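Local coordinates for AtFKBP42 (Arabidopsis thaliana, PDB 2F4E), which probably catalyses cis-trans isomerisation of proline peptide bonds, modulates uptake of MRP-transporter substrates into the vacuole and regulates cell elongation and orientation, at residues I95-G100 against I111-M116; E129-K134 against A147-E152; H73-T78 against Q82-D87. All coordinates share one frame; numbering follows the deposited sequence.

Interaction 1. Residues I95-G100 against I111-M116; sequences IELVLG and IGVASM
Leu97, on strand 95-98, and Val113, on helix 107-113, meet through methyl groups and lie alongside each other head to tail, Leu97 CD2 lying 4.1 Å from Val113 CG2. The leucine reaches out because its CG stands anti to the backbone N (chi1 180°), which extends the branched end until CD2 meets the valine. In Val113 it is CG1 that is anti to its own N; CG2, beside the backbone N and anti to the carbonyl carbon, does the touching. Just past the end of the strand, Leu99 repeats the theme more loosely: its CD2 lies 4.3 Å from Ala114 CB, and here the two backbones come closest, with the CA atoms of Leu99 and Ala114 7.5 Å apart. Leu99 also packs on Cys70 of the adjoining strand 69-78 and on Pro64, while Leu97 leans on Leu106 just ahead of the helix. Beyond Val113 the chain turns away in a type I beta turn, closed by Met116 N and Val113 O at 2.8 Å. Gly112 O takes two bonds from one residue: Ser115 OG, in the carbonyl plane at 2.7 Å, and Ser115 N at 2.9 Å. The same hydroxyl is also hydrogen-bonded to Lys53 NZ. A short helix laid against an antiparallel sheet is a hallmark of the FKBP fold. Here Ile95 and Leu97 bond through their backbones to Leu72 and Cys70 of strand 69-78 and the turn bonds to itself, while the two segments meet only through methyl-to-methyl van der Waals contact.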
loop_
_atom_site.group_PDB
_atom_site.type_symbol
_atom_site.label_atom_id
_atom_site.label_comp_id
_atom_site.label_asym_id
_atom_site.label_seq_id
_atom_site.Cartn_x
_atom_site.Cartn_y
_atom_site.Cartn_z
ATOM N N ILE A 95 -6.452 -3.106 8.543
ATOM C CA ILE A 95 -7.351 -1.994 8.292
ATOM C C ILE A 95 -8.400 -2.292 7.251
ATOM O O ILE A 95 -8.325 -3.278 6.516
ATOM C CB ILE A 95 -6.600 -0.716 7.839
ATOM C CG1 ILE A 95 -5.807 -0.994 6.560
ATOM C CG2 ILE A 95 -5.697 -0.225 8.960
ATOM C CD1 ILE A 95 -5.389 0.257 5.808
ATOM N N GLU A 96 -9.397 -1.423 7.216
ATOM C CA GLU A 96 -10.480 -1.517 6.256
ATOM C C GLU A 96 -10.311 -0.303 5.371
ATOM O O GLU A 96 -10.396 0.824 5.840
ATOM C CB GLU A 96 -11.830 -1.451 6.958
ATOM C CG GLU A 96 -13.023 -1.496 6.025
ATOM C CD GLU A 96 -14.343 -1.543 6.777
ATOM O OE1 GLU A 96 -14.378 -2.155 7.867
ATOM O OE2 GLU A 96 -15.335 -0.961 6.287
ATOM N N LEU A 97 -10.057 -0.538 4.096
ATOM C CA LEU A 97 -9.859 0.539 3.142
ATOM C C LEU A 97 -10.955 0.505 2.083
ATOM O O LEU A 97 -11.068 -0.466 1.327
ATOM C CB LEU A 97 -8.497 0.370 2.474
ATOM C CG LEU A 97 -8.086 1.401 1.422
ATOM C CD1 LEU A 97 -7.716 2.708 2.096
ATOM C CD2 LEU A 97 -6.896 0.876 0.646
ATOM N N VAL A 98 -11.767 1.556 2.031
ATOM C CA VAL A 98 -12.831 1.614 1.034
ATOM C C VAL A 98 -12.319 2.392 -0.175
ATOM O O VAL A 98 -12.149 3.609 -0.125
ATOM C CB VAL A 98 -14.112 2.290 1.591
ATOM C CG1 VAL A 98 -15.176 2.366 0.516
ATOM C CG2 VAL A 98 -14.641 1.502 2.781
ATOM N N LEU A 99 -12.038 1.668 -1.250
ATOM C CA LEU A 99 -11.546 2.273 -2.476
ATOM C C LEU A 99 -12.472 3.391 -2.950
ATOM O O LEU A 99 -13.682 3.189 -3.091
ATOM C CB LEU A 99 -11.433 1.201 -3.550
ATOM C CG LEU A 99 -10.344 0.179 -3.230
ATOM C CD1 LEU A 99 -10.510 -1.090 -4.072
ATOM C CD2 LEU A 99 -9.004 0.824 -3.471
ATOM N N GLY A 100 -11.899 4.568 -3.194
ATOM C CA GLY A 100 -12.689 5.698 -3.639
ATOM C C GLY A 100 -13.024 6.624 -2.481
ATOM O O GLY A 100 -13.452 7.758 -2.684
ATOM N N ILE A 111 -4.260 2.911 -4.848
ATOM C CA ILE A 111 -4.001 2.625 -6.250
ATOM C C ILE A 111 -3.307 1.272 -6.392
ATOM O O ILE A 111 -3.613 0.501 -7.300
ATOM C CB ILE A 111 -3.140 3.739 -6.878
ATOM C CG1 ILE A 111 -3.982 5.017 -7.019
ATOM C CG2 ILE A 111 -2.605 3.283 -8.217
ATOM C CD1 ILE A 111 -3.200 6.244 -7.400
ATOM N N GLY A 112 -2.393 0.980 -5.475
ATOM C CA GLY A 112 -1.698 -0.287 -5.523
ATOM C C GLY A 112 -2.648 -1.409 -5.185
ATOM O O GLY A 112 -2.700 -2.396 -5.904
ATOM N N VAL A 113 -3.400 -1.247 -4.098
ATOM C CA VAL A 113 -4.363 -2.248 -3.644
ATOM C C VAL A 113 -5.347 -2.607 -4.740
ATOM O O VAL A 113 -5.675 -3.774 -4.936
ATOM C CB VAL A 113 -5.157 -1.738 -2.404
ATOM C CG1 VAL A 113 -6.368 -2.599 -2.175
ATOM C CG2 VAL A 113 -4.268 -1.754 -1.163
ATOM N N ALA A 114 -5.815 -1.588 -5.446
ATOM C CA ALA A 114 -6.777 -1.779 -6.524
ATOM C C ALA A 114 -6.261 -2.735 -7.590
ATOM O O ALA A 114 -7.041 -3.249 -8.387
ATOM C CB ALA A 114 -7.134 -0.421 -7.163
ATOM N N SER A 115 -4.955 -2.981 -7.602
ATOM C CA SER A 115 -4.358 -3.854 -8.606
ATOM C C SER A 115 -4.056 -5.233 -8.049
ATOM O O SER A 115 -3.528 -6.090 -8.748
ATOM C CB SER A 115 -3.058 -3.234 -9.122
ATOM O OG SER A 115 -1.982 -3.537 -8.253
ATOM N N MET A 116 -4.400 -5.451 -6.791
ATOM C CA MET A 116 -4.113 -6.719 -6.151
ATOM C C MET A 116 -5.277 -7.701 -6.071
ATOM O O MET A 116 -6.451 -7.326 -6.112
ATOM C CB MET A 116 -3.567 -6.458 -4.741
ATOM C CG MET A 116 -2.264 -5.682 -4.708
ATOM S SD MET A 116 -1.740 -5.240 -3.050
ATOM C CE MET A 116 -0.812 -6.658 -2.612
#

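Interaction 2. Residues E129-K134 against A147-E152; sequences ELAYGK and ADLLYE
An extended second torsion (chi2 -178°), following a first of -52° that sets CG beside the backbone N, sends CD1 of Leu149 straight out from strand 149-158 to meet the loop at Ala131 and Tyr132. That methyl sits 3.6 Å from Ala131 CB, with Leu149 CG behind it at 4.0 Å from the same carbon. It also reaches Tyr132, coming to the ring at its edge, near the ring plane, 4.4 Å from CD2. The ring itself packs further along the loop, on Asn137, Pro141 and Val143, while Leu149 has Thr78 of strand 69-78 beside it. Between the two segments the polar links are water-bridged. One molecule gives a hydrogen to Leu130 O at 3.2 Å and is hydrogen-bonded to Tyr151 OH at 2.9 Å. Another donates to Gly133 O, at 2.8 Å, and accepts from Ala147 N. Tyr151 rises from the strand among Val124, Val126 and Leu109, so its water sits where sheet, helix 107-113 and loop converge. Glu129 OE1 and Asp148 OD1 come within 4.7 Å without touching, and the hydrogen bond from Trp128 N to Asp148 OD1 probably eases any repulsion. Where the long loop between the last two strands of this FKBP domain meets strand 149-158, the apolar part of the contact thus centres on one leucine methyl, and water serves backbone and hydroxyl groups on its flanks.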
loop_
_atom_site.group_PDB
_atom_site.type_symbol
_atom_site.label_atom_id
_atom_site.label_comp_id
_atom_site.label_asym_id
_atom_site.label_seq_id
_atom_site.Cartn_x
_atom_site.Cartn_y
_atom_site.Cartn_z
ATOM N N GLU A 129 3.739 12.575 -3.656
ATOM C CA GLU A 129 2.555 13.288 -4.123
ATOM C C GLU A 129 1.282 12.545 -3.719
ATOM O O GLU A 129 0.273 13.156 -3.361
ATOM C CB GLU A 129 2.583 13.459 -5.649
ATOM C CG GLU A 129 3.687 14.387 -6.175
ATOM C CD GLU A 129 4.971 13.639 -6.517
ATOM O OE1 GLU A 129 5.294 12.660 -5.807
ATOM O OE2 GLU A 129 5.658 14.037 -7.489
ATOM N N LEU A 130 1.332 11.223 -3.771
ATOM C CA LEU A 130 0.171 10.422 -3.418
ATOM C C LEU A 130 0.210 9.947 -1.959
ATOM O O LEU A 130 -0.587 9.105 -1.552
ATOM C CB LEU A 130 0.077 9.237 -4.386
ATOM C CG LEU A 130 0.016 9.647 -5.869
ATOM C CD1 LEU A 130 0.001 8.435 -6.753
ATOM C CD2 LEU A 130 -1.219 10.487 -6.134
ATOM N N ALA A 131 1.126 10.505 -1.172
ATOM C CA ALA A 131 1.276 10.129 0.236
ATOM C C ALA A 131 1.039 11.309 1.186
ATOM O O ALA A 131 -0.060 11.851 1.240
ATOM C CB ALA A 131 2.654 9.558 0.454
ATOM N N TYR A 132 2.067 11.702 1.936
ATOM C CA TYR A 132 1.950 12.821 2.874
ATOM C C TYR A 132 2.347 14.155 2.225
ATOM O O TYR A 132 2.532 15.167 2.903
ATOM C CB TYR A 132 2.800 12.545 4.117
ATOM C CG TYR A 132 2.143 11.585 5.079
ATOM C CD1 TYR A 132 1.171 12.027 5.975
ATOM C CD2 TYR A 132 2.436 10.224 5.046
ATOM C CE1 TYR A 132 0.497 11.130 6.815
ATOM C CE2 TYR A 132 1.773 9.317 5.874
ATOM C CZ TYR A 132 0.803 9.776 6.756
ATOM O OH TYR A 132 0.118 8.888 7.558
ATOM N N GLY A 133 2.486 14.127 0.905
ATOM C CA GLY A 133 2.803 15.315 0.128
ATOM C C GLY A 133 3.930 16.264 0.493
ATOM O O GLY A 133 4.880 15.921 1.194
ATOM N N LYS A 134 3.799 17.479 -0.026
ATOM C CA LYS A 134 4.761 18.557 0.155
ATOM C C LYS A 134 5.265 18.772 1.572
ATOM O O LYS A 134 6.454 18.883 1.791
ATOM C CB LYS A 134 4.158 19.868 -0.357
ATOM C CG LYS A 134 5.006 20.621 -1.364
ATOM C CD LYS A 134 4.125 21.555 -2.165
ATOM C CE LYS A 134 2.987 20.758 -2.845
ATOM N NZ LYS A 134 2.006 21.611 -3.571
ATOM N N ALA A 147 8.412 12.951 1.039
ATOM C CA ALA A 147 9.069 11.681 1.320
ATOM C C ALA A 147 8.431 10.498 0.592
ATOM O O ALA A 147 7.310 10.095 0.910
ATOM C CB ALA A 147 9.077 11.424 2.829
ATOM N N ASP A 148 9.141 9.940 -0.384
ATOM C CA ASP A 148 8.618 8.788 -1.104
ATOM C C ASP A 148 8.492 7.653 -0.106
ATOM O O ASP A 148 9.275 7.561 0.831
ATOM C CB ASP A 148 9.553 8.376 -2.245
ATOM C CG ASP A 148 9.410 9.270 -3.464
ATOM O OD1 ASP A 148 8.306 9.818 -3.653
ATOM O OD2 ASP A 148 10.387 9.432 -4.226
ATOM N N LEU A 149 7.507 6.793 -0.312
ATOM C CA LEU A 149 7.268 5.694 0.597
ATOM C C LEU A 149 7.312 4.318 -0.035
ATOM O O LEU A 149 7.233 4.158 -1.262
ATOM C CB LEU A 149 5.904 5.876 1.251
ATOM C CG LEU A 149 5.591 7.210 1.926
ATOM C CD1 LEU A 149 4.212 7.112 2.545
ATOM C CD2 LEU A 149 6.628 7.521 2.991
ATOM N N LEU A 150 7.428 3.324 0.836
ATOM C CA LEU A 150 7.436 1.932 0.439
ATOM C C LEU A 150 6.379 1.249 1.291
ATOM O O LEU A 150 6.250 1.530 2.485
ATOM C CB LEU A 150 8.787 1.272 0.716
ATOM C CG LEU A 150 8.791 -0.232 0.407
ATOM C CD1 LEU A 150 8.733 -0.421 -1.081
ATOM C CD2 LEU A 150 10.025 -0.906 0.953
ATOM N N TYR A 151 5.617 0.365 0.671
ATOM C CA TYR A 151 4.595 -0.378 1.385
ATOM C C TYR A 151 4.740 -1.858 1.097
ATOM O O TYR A 151 5.072 -2.265 -0.008
ATOM C CB TYR A 151 3.191 0.037 0.959
ATOM C CG TYR A 151 2.770 1.442 1.300
ATOM C CD1 TYR A 151 2.374 1.789 2.587
ATOM C CD2 TYR A 151 2.689 2.409 0.304
ATOM C CE1 TYR A 151 1.891 3.069 2.862
ATOM C CE2 TYR A 151 2.215 3.677 0.564
ATOM C CZ TYR A 151 1.821 4.003 1.831
ATOM O OH TYR A 151 1.354 5.267 2.039
ATOM N N GLU A 152 4.506 -2.656 2.122
ATOM C CA GLU A 152 4.538 -4.094 1.989
ATOM C C GLU A 152 3.111 -4.396 2.389
ATOM O O GLU A 152 2.774 -4.392 3.577
ATOM C CB GLU A 152 5.516 -4.726 2.976
ATOM C CG GLU A 152 5.636 -6.232 2.803
ATOM C CD GLU A 152 6.304 -6.940 3.980
ATOM O OE1 GLU A 152 6.812 -6.279 4.904
ATOM O OE2 GLU A 152 6.326 -8.189 3.972
HETATM O O HOH W 1 -0.336 6.246 -0.073
HETATM O O HOH W 2 5.723 13.476 2.281
#

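Interaction 3. Residues H73-T78 against Q82-D87; sequences HYRAWT and QHKFED
Arg75 and Asp87 carry the charged part of this hairpin, their side chains running parallel on the same face of the sheet. Arg75 NE donates to Asp87 OD2 at 2.9 Å along a bent path (133° at the hydrogen), from above a carboxylate nearly perpendicular to the guanidinium. Lys84, bent at chi3 (70°), brings NZ to the other face of that carboxylate, 2.6 Å from the same oxygen. Arg75 NH1 goes on to Glu152 of strand 149-158; with a leucine here, Glu152 would probably lose its salt bridge to this side chain and Asp87 one of the two cations gripping OD2. Tyr74 OH gives its hydrogen to Glu86 OE2 at 2.9 Å on the anti side. Two CH-pi contacts follow: Lys84 CG lies over the five-membered ring of Trp77, 3.9 Å from its centroid, and Ala76 CB lies over Phe85, also 3.9 Å from the ring centroid. Phe85 folds back over the alanine because its CG sits between backbone N and carbonyl carbon (chi1 67°). Among the backbone bonds, Phe85 N gives to Ala76 O at 3.0 Å and Ala76 N to Glu86 O at 2.9 Å. Arg75 pairs with Asp87 and Trp77 with Lys84, so Ala76 faces both Phe85 and Glu86: a beta bulge in an antiparallel hairpin, strands 69-78 and 84-87, at the edge of the curved FKBP sheet.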
loop_
_atom_site.group_PDB
_atom_site.type_symbol
_atom_site.label_atom_id
_atom_site.label_comp_id
_atom_site.label_asym_id
_atom_site.label_seq_id
_atom_site.Cartn_x
_atom_site.Cartn_y
_atom_site.Cartn_z
ATOM N N HIS A 73 -3.342 -5.938 5.623
ATOM C CA HIS A 73 -2.249 -5.749 6.564
ATOM C C HIS A 73 -1.166 -5.021 5.774
ATOM O O HIS A 73 -1.079 -5.178 4.559
ATOM C CB HIS A 73 -1.686 -7.089 7.027
ATOM C CG HIS A 73 -2.329 -7.637 8.252
ATOM N ND1 HIS A 73 -2.492 -6.889 9.409
ATOM C CD2 HIS A 73 -2.799 -8.869 8.547
ATOM C CE1 HIS A 73 -3.029 -7.638 10.344
ATOM N NE2 HIS A 73 -3.227 -8.853 9.848
ATOM N N TYR A 74 -0.340 -4.231 6.448
ATOM C CA TYR A 74 0.732 -3.540 5.745
ATOM C C TYR A 74 1.753 -2.858 6.643
ATOM O O TYR A 74 1.481 -2.547 7.802
ATOM C CB TYR A 74 0.153 -2.506 4.773
ATOM C CG TYR A 74 -0.227 -1.175 5.391
ATOM C CD1 TYR A 74 0.712 -0.150 5.533
ATOM C CD2 TYR A 74 -1.527 -0.940 5.837
ATOM C CE1 TYR A 74 0.353 1.072 6.100
ATOM C CE2 TYR A 74 -1.889 0.268 6.399
ATOM C CZ TYR A 74 -0.954 1.276 6.534
ATOM O OH TYR A 74 -1.324 2.476 7.104
ATOM N N ARG A 75 2.943 -2.659 6.091
ATOM C CA ARG A 75 4.017 -1.963 6.786
ATOM C C ARG A 75 4.380 -0.805 5.880
ATOM O O ARG A 75 4.255 -0.908 4.658
ATOM C CB ARG A 75 5.242 -2.853 6.981
ATOM C CG ARG A 75 5.020 -4.033 7.894
ATOM C CD ARG A 75 6.334 -4.740 8.184
ATOM N NE ARG A 75 6.141 -5.896 9.050
ATOM C CZ ARG A 75 5.830 -7.119 8.635
ATOM N NH1 ARG A 75 5.682 -7.378 7.342
ATOM N NH2 ARG A 75 5.630 -8.078 9.529
ATOM N N ALA A 76 4.812 0.299 6.467
ATOM C CA ALA A 76 5.177 1.450 5.668
ATOM C C ALA A 76 6.535 1.972 6.098
ATOM O O ALA A 76 6.830 2.071 7.291
ATOM C CB ALA A 76 4.124 2.530 5.798
ATOM N N TRP A 77 7.358 2.303 5.115
ATOM C CA TRP A 77 8.706 2.794 5.361
ATOM C C TRP A 77 8.952 4.024 4.495
ATOM O O TRP A 77 8.543 4.059 3.327
ATOM C CB TRP A 77 9.740 1.744 4.943
ATOM C CG TRP A 77 9.877 0.534 5.794
ATOM C CD1 TRP A 77 10.621 0.417 6.931
ATOM C CD2 TRP A 77 9.302 -0.752 5.553
ATOM N NE1 TRP A 77 10.548 -0.862 7.413
ATOM C CE2 TRP A 77 9.743 -1.601 6.589
ATOM C CE3 TRP A 77 8.454 -1.271 4.563
ATOM C CZ2 TRP A 77 9.369 -2.937 6.664
ATOM C CZ3 TRP A 77 8.086 -2.599 4.641
ATOM C CH2 TRP A 77 8.542 -3.418 5.686
ATOM N N THR A 78 9.613 5.029 5.059
ATOM C CA THR A 78 9.972 6.213 4.294
ATOM C C THR A 78 11.174 5.712 3.501
ATOM O O THR A 78 12.062 5.056 4.051
ATOM C CB THR A 78 10.432 7.367 5.184
ATOM O OG1 THR A 78 11.320 6.882 6.200
ATOM C CG2 THR A 78 9.235 8.045 5.837
ATOM N N GLN A 82 14.510 4.743 5.541
ATOM C CA GLN A 82 14.067 3.365 5.693
ATOM C C GLN A 82 13.527 3.151 7.097
ATOM O O GLN A 82 13.768 2.110 7.732
ATOM C CB GLN A 82 15.223 2.412 5.420
ATOM C CG GLN A 82 14.835 1.278 4.484
ATOM C CD GLN A 82 14.678 1.728 3.029
ATOM O OE1 GLN A 82 14.082 1.018 2.206
ATOM N NE2 GLN A 82 15.223 2.907 2.704
ATOM N N HIS A 83 12.796 4.153 7.572
ATOM C CA HIS A 83 12.185 4.105 8.894
ATOM C C HIS A 83 10.784 3.522 8.796
ATOM O O HIS A 83 9.984 3.952 7.966
ATOM C CB HIS A 83 12.109 5.513 9.486
ATOM C CG HIS A 83 11.141 5.648 10.621
ATOM N ND1 HIS A 83 10.061 6.504 10.577
ATOM C CD2 HIS A 83 11.094 5.035 11.830
ATOM C CE1 HIS A 83 9.388 6.414 11.713
ATOM N NE2 HIS A 83 9.992 5.530 12.490
ATOM N N LYS A 84 10.487 2.551 9.652
ATOM C CA LYS A 84 9.168 1.928 9.663
ATOM C C LYS A 84 8.247 2.759 10.554
ATOM O O LYS A 84 8.424 2.801 11.773
ATOM C CB LYS A 84 9.259 0.497 10.204
ATOM C CG LYS A 84 8.079 -0.380 9.856
ATOM C CD LYS A 84 8.161 -1.742 10.533
ATOM C CE LYS A 84 7.934 -1.628 12.034
ATOM N NZ LYS A 84 7.747 -2.946 12.697
ATOM N N PHE A 85 7.261 3.417 9.954
ATOM C CA PHE A 85 6.344 4.235 10.735
ATOM C C PHE A 85 4.936 3.646 10.817
ATOM O O PHE A 85 4.020 4.265 11.363
ATOM C CB PHE A 85 6.306 5.654 10.165
ATOM C CG PHE A 85 5.698 5.754 8.796
ATOM C CD1 PHE A 85 4.328 5.914 8.639
ATOM C CD2 PHE A 85 6.500 5.699 7.662
ATOM C CE1 PHE A 85 3.764 6.041 7.364
ATOM C CE2 PHE A 85 5.951 5.823 6.387
ATOM C CZ PHE A 85 4.577 5.990 6.233
ATOM N N GLU A 86 4.764 2.444 10.279
ATOM C CA GLU A 86 3.463 1.775 10.322
ATOM C C GLU A 86 3.688 0.272 10.147
ATOM O O GLU A 86 4.519 -0.134 9.332
ATOM C CB GLU A 86 2.559 2.309 9.208
ATOM C CG GLU A 86 1.128 2.621 9.640
ATOM C CD GLU A 86 0.777 4.114 9.538
ATOM O OE1 GLU A 86 1.513 4.955 10.095
ATOM O OE2 GLU A 86 -0.242 4.468 8.907
ATOM N N ASP A 87 2.954 -0.535 10.913
ATOM C CA ASP A 87 3.065 -1.995 10.881
ATOM C C ASP A 87 1.806 -2.599 11.496
ATOM O O ASP A 87 1.754 -2.843 12.701
ATOM C CB ASP A 87 4.283 -2.445 11.696
ATOM C CG ASP A 87 4.702 -3.876 11.395
ATOM O OD1 ASP A 87 3.834 -4.762 11.286
ATOM O OD2 ASP A 87 5.916 -4.121 11.281
#

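Strand 69-78 ties the set together: it is one arm of the hairpin in interaction 3 and pairs with strand 95-98 of interaction 1 and strand 149-158 of interaction 2. Interactions 1 and 2 are small, buried and apolar, joining helix and loop to the sheet, and they touch through Ile111 CD1 and Leu130 CD1, 3.9 Å apart. Interaction 3 is far larger and only partly buried; there strand pairing and charge do the work. It meets interaction 2 through a probable hydrogen bond from Leu150 N to Trp77 O, and interaction 1 where Ile95 packs on Tyr74. Interactions 1 and 3 lie on opposite sides of the chain's centre, about 17 Å between their centres.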